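Local coordinates for protein KLLA0F20702p (Kluyveromyces lactis, PDB 5Y5A) that probably acts as the Est1 subunit of yeast telomerase, helping to recruit the enzyme to telomeres through its interaction with Cdc13, at residues A[231-236]-A[488-493]; A[237-242]-A[259-264]; A[371-376]-A[430-435]; A[480-485]-A[499-504]. All coordinates share one frame; numbering follows the deposited sequence.

How the contacts relate
Contact 1 opens first along the chain, at residues 231-236, and does not close until 488-493, so it brackets most of the helical region assigned to DNA/RNA binding. Two closures, one short and one longer, nest inside it in series. Contact 2 (237-242 with 259-264) pairs helices 235-247 and 251-263, and contact 3 (371-376 with 430-435) bridges helices 339-379 and 421-433. Contact 4 opens at 480-485 before contact 1 has closed and ends at 499-504, so these two cross. The loop after helix 483-487 joins the set: Gly-492 bonds to Leu-263 of contact 2, Pro-493 packs on His-373 of contact 3, and Lys-434 NZ probably hydrogen-bonds to Ser-499 O of contact 4.

Contact 1 (A[231-236]-A[488-493]); sequences VPSVGE and LKEFGP
Pro-232 lays its ring across the backbone and side-chain roots of Lys-489 and Glu-490. Pro-232 CG lies 3.9 Å from Lys-489 CB and 3.8 Å from Glu-490 CG, so the ring spans two neighbouring residues. The next step of the chain meets the same glutamate: Glu-490 CG comes to 3.4 Å from Ser-233 N. A bend at chi2 (-77°) then carries the carboxylate along the serine, where Glu-490 OE2 lies 3.6 Å from Ser-233 CB.

No direct hydrogen bond joins the segments, and water supplies the polar links. One water donates to both Pro-232 O and Lys-489 O. A second accepts from Ser-233 N at 3.0 Å and donates to Glu-490 OE2 at 2.7 Å, which gives the buried amide an indirect hold on the carboxylate. The other oxygen, OE1, forms a salt bridge with Arg-265, so the group is held from two directions. Lys-489 NZ reaches Leu-516 O, and its side chain makes a cation-pi contact with an aromatic residue of the bound peptide, a separate chain whose backbone also bonds to Ser-233 OG.

Two tight turns thus meet: a type I turn from Val-231 to Val-234, joining helices 218-230 and 235-247, and a type II turn from Leu-488 to Phe-491, with Glu-490 at positive phi (69°). A short turn between consecutive helices is consistent with the TPR-like fold expected from the clan, and it borders the bound peptide.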
loop_
_atom_site.group_PDB
_atom_site.type_symbol
_atom_site.label_atom_id
_atom_site.label_comp_id
_atom_site.label_asym_id
_atom_site.label_seq_id
_atom_site.Cartn_x
_atom_site.Cartn_y
_atom_site.Cartn_z
ATOM N N VAL A 231 -4.647 2.692 11.196
ATOM C CA VAL A 231 -5.509 3.491 10.313
ATOM C C VAL A 231 -5.069 3.336 8.858
ATOM O O VAL A 231 -4.429 4.227 8.290
ATOM C CB VAL A 231 -5.502 5.001 10.653
ATOM C CG1 VAL A 231 -6.636 5.693 9.920
ATOM C CG2 VAL A 231 -5.624 5.246 12.145
ATOM N N PRO A 232 -5.418 2.200 8.243
ATOM C CA PRO A 232 -4.933 1.906 6.889
ATOM C C PRO A 232 -5.477 2.849 5.819
ATOM O O PRO A 232 -4.930 2.877 4.717
ATOM C CB PRO A 232 -5.413 0.468 6.658
ATOM C CG PRO A 232 -6.586 0.306 7.594
ATOM C CD PRO A 232 -6.233 1.103 8.803
ATOM N N SER A 233 -6.514 3.620 6.130
ATOM C CA SER A 233 -7.063 4.563 5.151
ATOM C C SER A 233 -6.103 5.704 4.795
ATOM O O SER A 233 -6.243 6.335 3.745
ATOM C CB SER A 233 -8.370 5.167 5.665
ATOM O OG SER A 233 -8.103 6.123 6.675
ATOM N N VAL A 234 -5.135 5.976 5.668
ATOM C CA VAL A 234 -4.282 7.145 5.493
ATOM C C VAL A 234 -3.170 6.862 4.491
ATOM O O VAL A 234 -2.250 6.080 4.757
ATOM C CB VAL A 234 -3.695 7.611 6.843
ATOM C CG1 VAL A 234 -2.579 8.625 6.642
ATOM C CG2 VAL A 234 -4.798 8.205 7.702
ATOM N N GLY A 235 -3.279 7.500 3.328
ATOM C CA GLY A 235 -2.335 7.302 2.248
ATOM C C GLY A 235 -0.915 7.704 2.591
ATOM O O GLY A 235 0.038 7.077 2.116
ATOM N N GLU A 236 -0.769 8.738 3.422
ATOM C CA GLU A 236 0.539 9.324 3.690
ATOM C C GLU A 236 1.530 8.305 4.251
ATOM O O GLU A 236 2.730 8.392 3.997
ATOM C CB GLU A 236 0.408 10.508 4.649
ATOM C CG GLU A 236 1.636 11.410 4.688
ATOM C CD GLU A 236 1.847 12.186 3.394
ATOM O OE1 GLU A 236 0.865 12.401 2.646
ATOM O OE2 GLU A 236 3.001 12.593 3.131
ATOM N N LEU A 488 -5.074 -5.252 2.055
ATOM C CA LEU A 488 -5.845 -4.375 1.178
ATOM C C LEU A 488 -6.938 -3.542 1.872
ATOM O O LEU A 488 -7.804 -2.960 1.198
ATOM C CB LEU A 488 -6.475 -5.217 0.064
ATOM C CG LEU A 488 -5.460 -5.846 -0.899
ATOM C CD1 LEU A 488 -6.164 -6.564 -2.044
ATOM C CD2 LEU A 488 -4.542 -4.777 -1.440
ATOM N N LYS A 489 -6.921 -3.489 3.203
ATOM C CA LYS A 489 -7.910 -2.679 3.920
ATOM C C LYS A 489 -7.825 -1.228 3.445
ATOM O O LYS A 489 -6.734 -0.679 3.356
ATOM C CB LYS A 489 -7.699 -2.767 5.434
ATOM C CG LYS A 489 -7.986 -4.141 5.999
ATOM C CD LYS A 489 -7.470 -4.313 7.415
ATOM C CE LYS A 489 -8.382 -3.648 8.428
ATOM N NZ LYS A 489 -8.073 -4.123 9.809
ATOM N N GLU A 490 -8.978 -0.652 3.102
ATOM C CA GLU A 490 -9.118 0.734 2.616
ATOM C C GLU A 490 -8.528 0.992 1.225
ATOM O O GLU A 490 -8.396 2.147 0.807
ATOM C CB GLU A 490 -8.501 1.718 3.612
ATOM C CG GLU A 490 -9.032 1.564 5.024
ATOM C CD GLU A 490 -10.419 2.167 5.236
ATOM O OE1 GLU A 490 -11.211 2.288 4.269
ATOM O OE2 GLU A 490 -10.717 2.528 6.394
ATOM N N PHE A 491 -8.180 -0.082 0.518
ATOM C CA PHE A 491 -7.764 -0.002 -0.883
ATOM C C PHE A 491 -8.971 0.313 -1.762
ATOM O O PHE A 491 -9.897 -0.489 -1.847
ATOM C CB PHE A 491 -7.120 -1.321 -1.311
ATOM C CG PHE A 491 -6.456 -1.295 -2.664
ATOM C CD1 PHE A 491 -5.517 -0.323 -2.982
ATOM C CD2 PHE A 491 -6.721 -2.298 -3.591
ATOM C CE1 PHE A 491 -4.875 -0.328 -4.217
ATOM C CE2 PHE A 491 -6.083 -2.311 -4.822
ATOM C CZ PHE A 491 -5.155 -1.319 -5.134
ATOM N N GLY A 492 -8.960 1.474 -2.408
ATOM C CA GLY A 492 -10.097 1.921 -3.205
ATOM C C GLY A 492 -10.593 1.007 -4.321
ATOM O O GLY A 492 -11.793 0.805 -4.458
ATOM N N PRO A 493 -9.681 0.451 -5.138
ATOM C CA PRO A 493 -10.182 -0.354 -6.265
ATOM C C PRO A 493 -10.999 -1.597 -5.881
ATOM O O PRO A 493 -11.778 -2.069 -6.698
ATOM C CB PRO A 493 -8.897 -0.760 -6.983
ATOM C CG PRO A 493 -7.976 0.388 -6.717
ATOM C CD PRO A 493 -8.251 0.760 -5.287
HETATM O O HOH W 1 -5.022 1.264 2.131
HETATM O O HOH W 2 -8.789 3.309 8.124
#

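Contact 2 (A[237-242]-A[259-264]); sequences TFLQRG and VRSSLS
Phe-238 begins its contact at CB, which rests 3.9 Å from Ser-261 CB. With chi1 at -64° the ring swings to the side of the backbone N and crosses Arg-260 at a slant. Phe-238 CD2 touches Arg-260 CB at 3.4 Å, the tightest approach of the pair. Farther out, Phe-238 CE2 sits 3.7 Å above the guanidinium plane of Arg-260, over its centre, and CZ ends 3.7 Å from Arg-260 NH2. Ring and guanidinium are not parallel, their planes lying 39° apart.

This packing closes a hairpin of two antiparallel helices, 235-247 and 251-263, in keeping with the TPR clan to which the family belongs. The short segments approach to 7.8 Å between axes at an angle of 163°, a close spacing consistent with the small Ser-261 at the interface: Ser-261 CB fits against Leu-239 N at 3.6 Å, while its OG turns back to bond Phe-258 O in its own helix. The opposite face of the Phe-238 ring is met near its rim by Arg-241 NH1, which bonds Ser-228 OG, and NH2 of the same arginine forms a salt bridge with Asp-225. Arg-260 NH1 bonds Tyr-256 OH within its own helix and Met-487 O from outside the hairpin.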
loop_
_atom_site.group_PDB
_atom_site.type_symbol
_atom_site.label_atom_id
_atom_site.label_comp_id
_atom_site.label_asym_id
_atom_site.label_seq_id
_atom_site.Cartn_x
_atom_site.Cartn_y
_atom_site.Cartn_z
ATOM N N THR A 237 1.024 7.330 4.996
ATOM C CA THR A 237 1.878 6.291 5.551
ATOM C C THR A 237 2.539 5.456 4.459
ATOM O O THR A 237 3.710 5.122 4.548
ATOM C CB THR A 237 1.093 5.350 6.459
ATOM O OG1 THR A 237 0.238 6.115 7.315
ATOM C CG2 THR A 237 2.052 4.527 7.291
ATOM N N PHE A 238 1.765 5.110 3.440
ATOM C CA PHE A 238 2.284 4.366 2.295
ATOM C C PHE A 238 3.274 5.224 1.517
ATOM O O PHE A 238 4.293 4.731 1.042
ATOM C CB PHE A 238 1.134 3.908 1.378
ATOM C CG PHE A 238 0.196 2.932 2.028
ATOM C CD1 PHE A 238 -0.868 3.381 2.801
ATOM C CD2 PHE A 238 0.371 1.564 1.864
ATOM C CE1 PHE A 238 -1.738 2.480 3.403
ATOM C CE2 PHE A 238 -0.497 0.661 2.458
ATOM C CZ PHE A 238 -1.551 1.119 3.230
ATOM N N LEU A 239 2.971 6.514 1.398
ATOM C CA LEU A 239 3.859 7.429 0.689
ATOM C C LEU A 239 5.249 7.438 1.321
ATOM O O LEU A 239 6.266 7.334 0.629
ATOM C CB LEU A 239 3.292 8.852 0.675
ATOM C CG LEU A 239 4.173 9.801 -0.144
ATOM C CD1 LEU A 239 3.838 9.704 -1.632
ATOM C CD2 LEU A 239 4.088 11.235 0.338
ATOM N N GLN A 240 5.289 7.547 2.640
ATOM C CA GLN A 240 6.563 7.653 3.336
ATOM C C GLN A 240 7.327 6.336 3.260
ATOM O O GLN A 240 8.554 6.325 3.164
ATOM C CB GLN A 240 6.345 8.078 4.784
ATOM C CG GLN A 240 5.800 9.492 4.924
ATOM C CD GLN A 240 6.737 10.550 4.345
ATOM O OE1 GLN A 240 7.964 10.432 4.427
ATOM N NE2 GLN A 240 6.155 11.591 3.759
ATOM N N ARG A 241 6.595 5.228 3.267
ATOM C CA ARG A 241 7.210 3.920 3.072
ATOM C C ARG A 241 7.880 3.838 1.705
ATOM O O ARG A 241 8.997 3.337 1.569
ATOM C CB ARG A 241 6.173 2.812 3.201
ATOM C CG ARG A 241 6.277 2.035 4.483
ATOM C CD ARG A 241 5.795 0.627 4.279
ATOM N NE ARG A 241 4.391 0.632 3.913
ATOM C CZ ARG A 241 3.403 0.719 4.793
ATOM N NH1 ARG A 241 2.144 0.718 4.377
ATOM N NH2 ARG A 241 3.676 0.803 6.092
ATOM N N GLY A 242 7.175 4.328 0.693
ATOM C CA GLY A 242 7.698 4.341 -0.659
ATOM C C GLY A 242 8.940 5.194 -0.761
ATOM O O GLY A 242 9.850 4.894 -1.533
ATOM N N VAL A 259 1.258 3.944 -5.296
ATOM C CA VAL A 259 -0.079 3.645 -5.796
ATOM C C VAL A 259 -1.039 3.457 -4.629
ATOM O O VAL A 259 -2.145 3.976 -4.646
ATOM C CB VAL A 259 -0.082 2.388 -6.685
ATOM C CG1 VAL A 259 -1.505 1.900 -6.917
ATOM C CG2 VAL A 259 0.601 2.691 -8.016
ATOM N N ARG A 260 -0.602 2.729 -3.600
ATOM C CA ARG A 260 -1.421 2.553 -2.401
ATOM C C ARG A 260 -1.748 3.901 -1.739
ATOM O O ARG A 260 -2.798 4.061 -1.116
ATOM C CB ARG A 260 -0.720 1.640 -1.390
ATOM C CG ARG A 260 -0.532 0.178 -1.836
ATOM C CD ARG A 260 -1.867 -0.545 -2.034
ATOM N NE ARG A 260 -2.755 -0.415 -0.883
ATOM C CZ ARG A 260 -2.790 -1.262 0.143
ATOM N NH1 ARG A 260 -1.976 -2.312 0.172
ATOM N NH2 ARG A 260 -3.645 -1.062 1.144
ATOM N N SER A 261 -0.841 4.864 -1.874
ATOM C CA SER A 261 -0.978 6.135 -1.181
ATOM C C SER A 261 -1.949 7.035 -1.926
ATOM O O SER A 261 -2.514 7.958 -1.353
ATOM C CB SER A 261 0.378 6.830 -1.039
ATOM O OG SER A 261 0.689 7.554 -2.216
ATOM N N SER A 262 -2.127 6.754 -3.214
ATOM C CA SER A 262 -2.990 7.554 -4.066
ATOM C C SER A 262 -4.409 7.034 -4.072
ATOM O O SER A 262 -5.319 7.753 -4.443
ATOM C CB SER A 262 -2.474 7.569 -5.507
ATOM O OG SER A 262 -1.125 7.969 -5.566
ATOM N N LEU A 263 -4.586 5.773 -3.684
ATOM C CA LEU A 263 -5.868 5.086 -3.840
ATOM C C LEU A 263 -6.483 4.606 -2.518
ATOM O O LEU A 263 -7.489 3.895 -2.521
ATOM C CB LEU A 263 -5.700 3.887 -4.775
ATOM C CG LEU A 263 -5.193 4.171 -6.188
ATOM C CD1 LEU A 263 -5.013 2.860 -6.916
ATOM C CD2 LEU A 263 -6.190 5.045 -6.913
ATOM N N SER A 264 -5.882 4.969 -1.392
ATOM C CA SER A 264 -6.466 4.612 -0.109
ATOM C C SER A 264 -7.660 5.527 0.133
ATOM O O SER A 264 -7.794 6.552 -0.533
ATOM C CB SER A 264 -5.435 4.715 1.022
ATOM O OG SER A 264 -5.060 6.059 1.273
#

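Contact 3 (A[371-376]-A[430-435]); sequences SFHMYQ and MCWIKS
Trp-432 NE1 donates to His-373 NE2 over 2.9 Å, and the N-H points almost straight at its acceptor (166°). Each nitrogen lies close to the plane of the other ring, yet the rings themselves are turned steeply, 80° apart, and meet rim to rim. Trp-432 CG is anti to the backbone N (chi1 179°), which sends the indole out from helix 421-433 toward helix 339-379. The backbones stay well separated, the nearest CA atoms, of Phe-372 and Trp-432, being 11.1 Å apart. Phe-372 adds an apolar touch, its CD2 to Trp-432 CZ2 at 4.0 Å, and the same CD2 stands over the centre of one face of the imidazole. His-436 meets both the imidazole and the indole, while Pro-493 packs on His-373 from the loop after helix 483-487. Since the indole N-H can only donate, NE2 must accept and so carry no proton in this bond; this favours a neutral imidazole with its proton on ND1, and a doubly protonated ring would probably lose the bond.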
loop_
_atom_site.group_PDB
_atom_site.type_symbol
_atom_site.label_atom_id
_atom_site.label_comp_id
_atom_site.label_asym_id
_atom_site.label_seq_id
_atom_site.Cartn_x
_atom_site.Cartn_y
_atom_site.Cartn_z
ATOM N N SER A 371 -2.844 0.521 -10.833
ATOM C CA SER A 371 -2.373 1.352 -11.932
ATOM C C SER A 371 -3.430 1.672 -12.983
ATOM O O SER A 371 -3.300 2.666 -13.706
ATOM C CB SER A 371 -1.175 0.695 -12.606
ATOM O OG SER A 371 -0.025 0.854 -11.789
ATOM N N PHE A 372 -4.463 0.840 -13.090
ATOM C CA PHE A 372 -5.547 1.140 -14.027
ATOM C C PHE A 372 -6.295 2.380 -13.548
ATOM O O PHE A 372 -6.756 3.190 -14.354
ATOM C CB PHE A 372 -6.518 -0.046 -14.185
ATOM C CG PHE A 372 -7.722 0.265 -15.062
ATOM C CD1 PHE A 372 -7.605 0.282 -16.447
ATOM C CD2 PHE A 372 -8.961 0.531 -14.499
ATOM C CE1 PHE A 372 -8.693 0.568 -17.253
ATOM C CE2 PHE A 372 -10.066 0.825 -15.303
ATOM C CZ PHE A 372 -9.932 0.844 -16.679
ATOM N N HIS A 373 -6.411 2.531 -12.233
ATOM C CA HIS A 373 -7.093 3.695 -11.677
ATOM C C HIS A 373 -6.141 4.889 -11.605
ATOM O O HIS A 373 -6.580 6.023 -11.664
ATOM C CB HIS A 373 -7.678 3.376 -10.302
ATOM C CG HIS A 373 -8.628 2.218 -10.314
ATOM N ND1 HIS A 373 -9.980 2.370 -10.538
ATOM C CD2 HIS A 373 -8.414 0.889 -10.165
ATOM C CE1 HIS A 373 -10.561 1.184 -10.512
ATOM N NE2 HIS A 373 -9.636 0.268 -10.285
ATOM N N MET A 374 -4.840 4.632 -11.482
ATOM C CA MET A 374 -3.856 5.703 -11.663
ATOM C C MET A 374 -4.040 6.295 -13.066
ATOM O O MET A 374 -4.110 7.512 -13.236
ATOM C CB MET A 374 -2.424 5.191 -11.479
ATOM C CG MET A 374 -2.124 4.631 -10.084
ATOM S SD MET A 374 -2.375 5.838 -8.756
ATOM C CE MET A 374 -0.923 6.873 -8.963
ATOM N N TYR A 375 -4.119 5.411 -14.059
ATOM C CA TYR A 375 -4.357 5.800 -15.445
ATOM C C TYR A 375 -5.565 6.738 -15.578
ATOM O O TYR A 375 -5.494 7.748 -16.280
ATOM C CB TYR A 375 -4.566 4.550 -16.327
ATOM C CG TYR A 375 -4.761 4.838 -17.812
ATOM C CD1 TYR A 375 -5.950 5.373 -18.288
ATOM C CD2 TYR A 375 -3.754 4.562 -18.736
ATOM C CE1 TYR A 375 -6.135 5.645 -19.625
ATOM C CE2 TYR A 375 -3.934 4.830 -20.088
ATOM C CZ TYR A 375 -5.132 5.368 -20.520
ATOM O OH TYR A 375 -5.337 5.638 -21.849
ATOM N N GLN A 376 -6.673 6.400 -14.927
ATOM C CA GLN A 376 -7.895 7.192 -15.089
ATOM C C GLN A 376 -7.778 8.534 -14.400
ATOM O O GLN A 376 -8.301 9.526 -14.893
ATOM C CB GLN A 376 -9.114 6.429 -14.562
ATOM C CG GLN A 376 -9.378 5.115 -15.300
ATOM C CD GLN A 376 -10.706 4.503 -14.921
ATOM O OE1 GLN A 376 -11.519 4.173 -15.787
ATOM N NE2 GLN A 376 -10.945 4.362 -13.618
ATOM N N MET A 430 -11.331 -11.178 -8.640
ATOM C CA MET A 430 -12.782 -11.208 -8.633
ATOM C C MET A 430 -13.371 -10.045 -7.850
ATOM O O MET A 430 -14.368 -9.460 -8.255
ATOM C CB MET A 430 -13.285 -12.532 -8.061
ATOM C CG MET A 430 -12.762 -13.738 -8.811
ATOM S SD MET A 430 -12.995 -13.573 -10.592
ATOM C CE MET A 430 -14.772 -13.493 -10.649
ATOM N N CYS A 431 -12.753 -9.713 -6.728
ATOM C CA CYS A 431 -13.240 -8.604 -5.922
ATOM C C CYS A 431 -13.076 -7.285 -6.661
ATOM O O CYS A 431 -13.930 -6.398 -6.566
ATOM C CB CYS A 431 -12.516 -8.556 -4.582
ATOM S SG CYS A 431 -13.099 -9.808 -3.439
ATOM N N TRP A 432 -11.985 -7.159 -7.405
ATOM C CA TRP A 432 -11.783 -5.972 -8.228
ATOM C C TRP A 432 -12.841 -5.903 -9.316
ATOM O O TRP A 432 -13.505 -4.876 -9.501
ATOM C CB TRP A 432 -10.393 -5.975 -8.864
ATOM C CG TRP A 432 -10.146 -4.780 -9.741
ATOM C CD1 TRP A 432 -10.294 -3.462 -9.396
ATOM C CD2 TRP A 432 -9.684 -4.789 -11.097
ATOM N NE1 TRP A 432 -9.957 -2.652 -10.459
ATOM C CE2 TRP A 432 -9.568 -3.442 -11.511
ATOM C CE3 TRP A 432 -9.349 -5.804 -12.000
ATOM C CZ2 TRP A 432 -9.143 -3.088 -12.791
ATOM C CZ3 TRP A 432 -8.914 -5.449 -13.269
ATOM C CH2 TRP A 432 -8.823 -4.103 -13.652
ATOM N N ILE A 433 -12.990 -7.015 -10.029
ATOM C CA ILE A 433 -13.892 -7.084 -11.169
ATOM C C ILE A 433 -15.333 -6.753 -10.773
ATOM O O ILE A 433 -16.001 -5.998 -11.476
ATOM C CB ILE A 433 -13.804 -8.465 -11.839
ATOM C CG1 ILE A 433 -12.450 -8.599 -12.547
ATOM C CG2 ILE A 433 -14.930 -8.671 -12.835
ATOM C CD1 ILE A 433 -12.174 -9.966 -13.121
ATOM N N LYS A 434 -15.798 -7.269 -9.633
ATOM C CA LYS A 434 -17.165 -7.005 -9.185
ATOM C C LYS A 434 -17.384 -5.559 -8.727
ATOM O O LYS A 434 -18.522 -5.149 -8.485
ATOM C CB LYS A 434 -17.548 -7.944 -8.040
ATOM C CG LYS A 434 -17.374 -7.337 -6.666
ATOM C CD LYS A 434 -17.656 -8.345 -5.565
ATOM C CE LYS A 434 -18.999 -8.081 -4.916
ATOM N NZ LYS A 434 -19.279 -9.067 -3.837
ATOM N N SER A 435 -16.305 -4.796 -8.603
ATOM C CA SER A 435 -16.371 -3.452 -8.032
ATOM C C SER A 435 -16.570 -2.351 -9.065
ATOM O O SER A 435 -16.858 -1.219 -8.706
ATOM C CB SER A 435 -15.093 -3.140 -7.239
ATOM O OG SER A 435 -14.978 -3.954 -6.087
#

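Contact 4 (A[480-485]-A[499-504]); sequences YFYEED and SDFNDE
The rings of Tyr-482 and Phe-501 meet obliquely, with planes 86° apart and centroids separated by 5.8 Å; the closest atoms are Tyr-482 CE2 and Phe-501 CZ at 3.8 Å. The tyrosine is the N-cap of helix 483-487, and the loop 499-504 packs alongside this helix start. Tyr-480 CE1 lies in plane at the edge of the tyrosine ring. Phe-481, the next flat group along the chain, offers its own edge to a carboxylate: Asp-503 OD2 lies near the ring plane, 3.5 Å from Phe-481 CE1, with ring and carboxylate planes tilted by 50°. A ring edge carries slight positive charge, so this approach is probably mildly favourable. Apolar side chains of the bound peptide pack on both Phe-481 and Asp-503, so this edge contact borders the peptide site.

Phe-501 sets its ring against the tyrosine with CG on the side of the backbone N (chi1 -74°). Several acidic groups gather here, and arginines from neighbouring parts answer them. Arg-478 forms salt bridges with both Asp-485 and Asp-503, tying the two segments together, while Arg-427 of helix 421-433 pairs with Glu-484, Asp-485 and Asp-500. Tyr-482 OH bonds Ser-532 OG on helix 526-546. At the cap itself, Tyr-482 N donates to Asp-485 OD2 at 2.8 Å, on the anti side but 28° out of the carboxylate plane.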
loop_
_atom_site.group_PDB
_atom_site.type_symbol
_atom_site.label_atom_id
_atom_site.label_comp_id
_atom_site.label_asym_id
_atom_site.label_seq_id
_atom_site.Cartn_x
_atom_site.Cartn_y
_atom_site.Cartn_z
ATOM N N TYR A 480 -12.563 -14.222 10.902
ATOM C CA TYR A 480 -11.490 -13.236 10.912
ATOM C C TYR A 480 -10.950 -12.953 9.516
ATOM O O TYR A 480 -11.224 -13.693 8.567
ATOM C CB TYR A 480 -10.349 -13.697 11.832
ATOM C CG TYR A 480 -9.694 -15.009 11.437
ATOM C CD1 TYR A 480 -8.602 -15.031 10.575
ATOM C CD2 TYR A 480 -10.155 -16.225 11.939
ATOM C CE1 TYR A 480 -7.994 -16.218 10.217
ATOM C CE2 TYR A 480 -9.551 -17.422 11.580
ATOM C CZ TYR A 480 -8.471 -17.411 10.720
ATOM O OH TYR A 480 -7.862 -18.597 10.359
ATOM N N PHE A 481 -10.183 -11.871 9.399
ATOM C CA PHE A 481 -9.581 -11.475 8.128
ATOM C C PHE A 481 -8.362 -12.330 7.790
ATOM O O PHE A 481 -7.617 -12.739 8.682
ATOM C CB PHE A 481 -9.175 -9.998 8.162
ATOM C CG PHE A 481 -10.251 -9.054 7.703
ATOM C CD1 PHE A 481 -11.551 -9.497 7.511
ATOM C CD2 PHE A 481 -9.954 -7.725 7.446
ATOM C CE1 PHE A 481 -12.533 -8.629 7.087
ATOM C CE2 PHE A 481 -10.935 -6.848 7.022
ATOM C CZ PHE A 481 -12.227 -7.302 6.839
ATOM N N TYR A 482 -8.165 -12.592 6.499
ATOM C CA TYR A 482 -6.990 -13.320 6.030
ATOM C C TYR A 482 -5.894 -12.334 5.603
ATOM O O TYR A 482 -6.123 -11.119 5.573
ATOM C CB TYR A 482 -7.359 -14.260 4.875
ATOM C CG TYR A 482 -8.393 -15.307 5.240
ATOM C CD1 TYR A 482 -8.522 -15.758 6.547
ATOM C CD2 TYR A 482 -9.248 -15.833 4.281
ATOM C CE1 TYR A 482 -9.471 -16.706 6.887
ATOM C CE2 TYR A 482 -10.200 -16.789 4.614
ATOM C CZ TYR A 482 -10.305 -17.216 5.917
ATOM O OH TYR A 482 -11.249 -18.154 6.253
ATOM N N GLU A 483 -4.711 -12.857 5.274
ATOM C CA GLU A 483 -3.555 -12.015 4.964
ATOM C C GLU A 483 -3.880 -10.993 3.890
ATOM O O GLU A 483 -3.590 -9.805 4.049
ATOM C CB GLU A 483 -2.353 -12.860 4.513
ATOM C CG GLU A 483 -1.678 -13.674 5.620
ATOM C CD GLU A 483 -2.167 -15.118 5.682
ATOM O OE1 GLU A 483 -3.351 -15.374 5.352
ATOM O OE2 GLU A 483 -1.361 -15.996 6.059
ATOM N N GLU A 484 -4.491 -11.452 2.801
ATOM C CA GLU A 484 -4.790 -10.563 1.685
ATOM C C GLU A 484 -5.856 -9.526 2.068
ATOM O O GLU A 484 -5.839 -8.410 1.555
ATOM C CB GLU A 484 -5.225 -11.362 0.445
ATOM C CG GLU A 484 -6.534 -12.149 0.585
ATOM C CD GLU A 484 -6.327 -13.578 1.057
ATOM O OE1 GLU A 484 -7.094 -14.462 0.610
ATOM O OE2 GLU A 484 -5.396 -13.817 1.863
ATOM N N ASP A 485 -6.762 -9.881 2.976
ATOM C CA ASP A 485 -7.753 -8.920 3.461
ATOM C C ASP A 485 -7.046 -7.787 4.192
ATOM O O ASP A 485 -7.272 -6.606 3.919
ATOM C CB ASP A 485 -8.774 -9.581 4.402
ATOM C CG ASP A 485 -9.560 -10.700 3.741
ATOM O OD1 ASP A 485 -10.518 -10.412 3.003
ATOM O OD2 ASP A 485 -9.230 -11.876 3.978
ATOM N N SER A 499 -15.133 -7.973 -0.587
ATOM C CA SER A 499 -16.525 -8.280 -0.280
ATOM C C SER A 499 -17.055 -9.598 -0.889
ATOM O O SER A 499 -18.254 -9.719 -1.141
ATOM C CB SER A 499 -17.410 -7.117 -0.741
ATOM O OG SER A 499 -17.297 -6.916 -2.144
ATOM N N ASP A 500 -16.178 -10.573 -1.121
ATOM C CA ASP A 500 -16.632 -11.877 -1.604
ATOM C C ASP A 500 -17.235 -12.705 -0.466
ATOM O O ASP A 500 -18.251 -13.365 -0.648
ATOM C CB ASP A 500 -15.499 -12.648 -2.283
ATOM C CG ASP A 500 -14.192 -12.582 -1.510
ATOM O OD1 ASP A 500 -14.188 -12.094 -0.358
ATOM O OD2 ASP A 500 -13.161 -13.021 -2.064
ATOM N N PHE A 501 -16.613 -12.666 0.706
ATOM C CA PHE A 501 -17.222 -13.242 1.899
ATOM C C PHE A 501 -18.365 -12.362 2.373
ATOM O O PHE A 501 -18.440 -11.187 2.013
ATOM C CB PHE A 501 -16.208 -13.384 3.037
ATOM C CG PHE A 501 -15.232 -14.503 2.859
ATOM C CD1 PHE A 501 -15.561 -15.798 3.241
ATOM C CD2 PHE A 501 -13.975 -14.261 2.337
ATOM C CE1 PHE A 501 -14.654 -16.834 3.093
ATOM C CE2 PHE A 501 -13.069 -15.285 2.180
ATOM C CZ PHE A 501 -13.403 -16.574 2.562
ATOM N N ASN A 502 -19.239 -12.924 3.200
ATOM C CA ASN A 502 -20.205 -12.115 3.928
ATOM C C ASN A 502 -19.733 -11.940 5.368
ATOM O O ASN A 502 -19.986 -12.793 6.221
ATOM C CB ASN A 502 -21.600 -12.747 3.890
ATOM C CG ASN A 502 -22.691 -11.782 4.326
ATOM O OD1 ASN A 502 -22.437 -10.597 4.551
ATOM N ND2 ASN A 502 -23.915 -12.285 4.434
ATOM N N ASP A 503 -19.031 -10.840 5.625
ATOM C CA ASP A 503 -18.466 -10.581 6.947
ATOM C C ASP A 503 -19.469 -9.826 7.808
ATOM O O ASP A 503 -19.109 -9.198 8.804
ATOM C CB ASP A 503 -17.153 -9.804 6.828
ATOM C CG ASP A 503 -16.061 -10.610 6.141
ATOM O OD1 ASP A 503 -16.005 -11.839 6.369
ATOM O OD2 ASP A 503 -15.266 -10.025 5.370
ATOM N N GLU A 504 -20.731 -9.902 7.397
ATOM C CA GLU A 504 -21.848 -9.259 8.077
ATOM C C GLU A 504 -21.787 -9.448 9.587
ATOM O O GLU A 504 -21.775 -8.479 10.339
ATOM C CB GLU A 504 -23.162 -9.821 7.535
ATOM C CG GLU A 504 -24.377 -8.941 7.718
ATOM C CD GLU A 504 -25.633 -9.585 7.153
ATOM O OE1 GLU A 504 -25.538 -10.715 6.628
ATOM O OE2 GLU A 504 -26.715 -8.967 7.232
#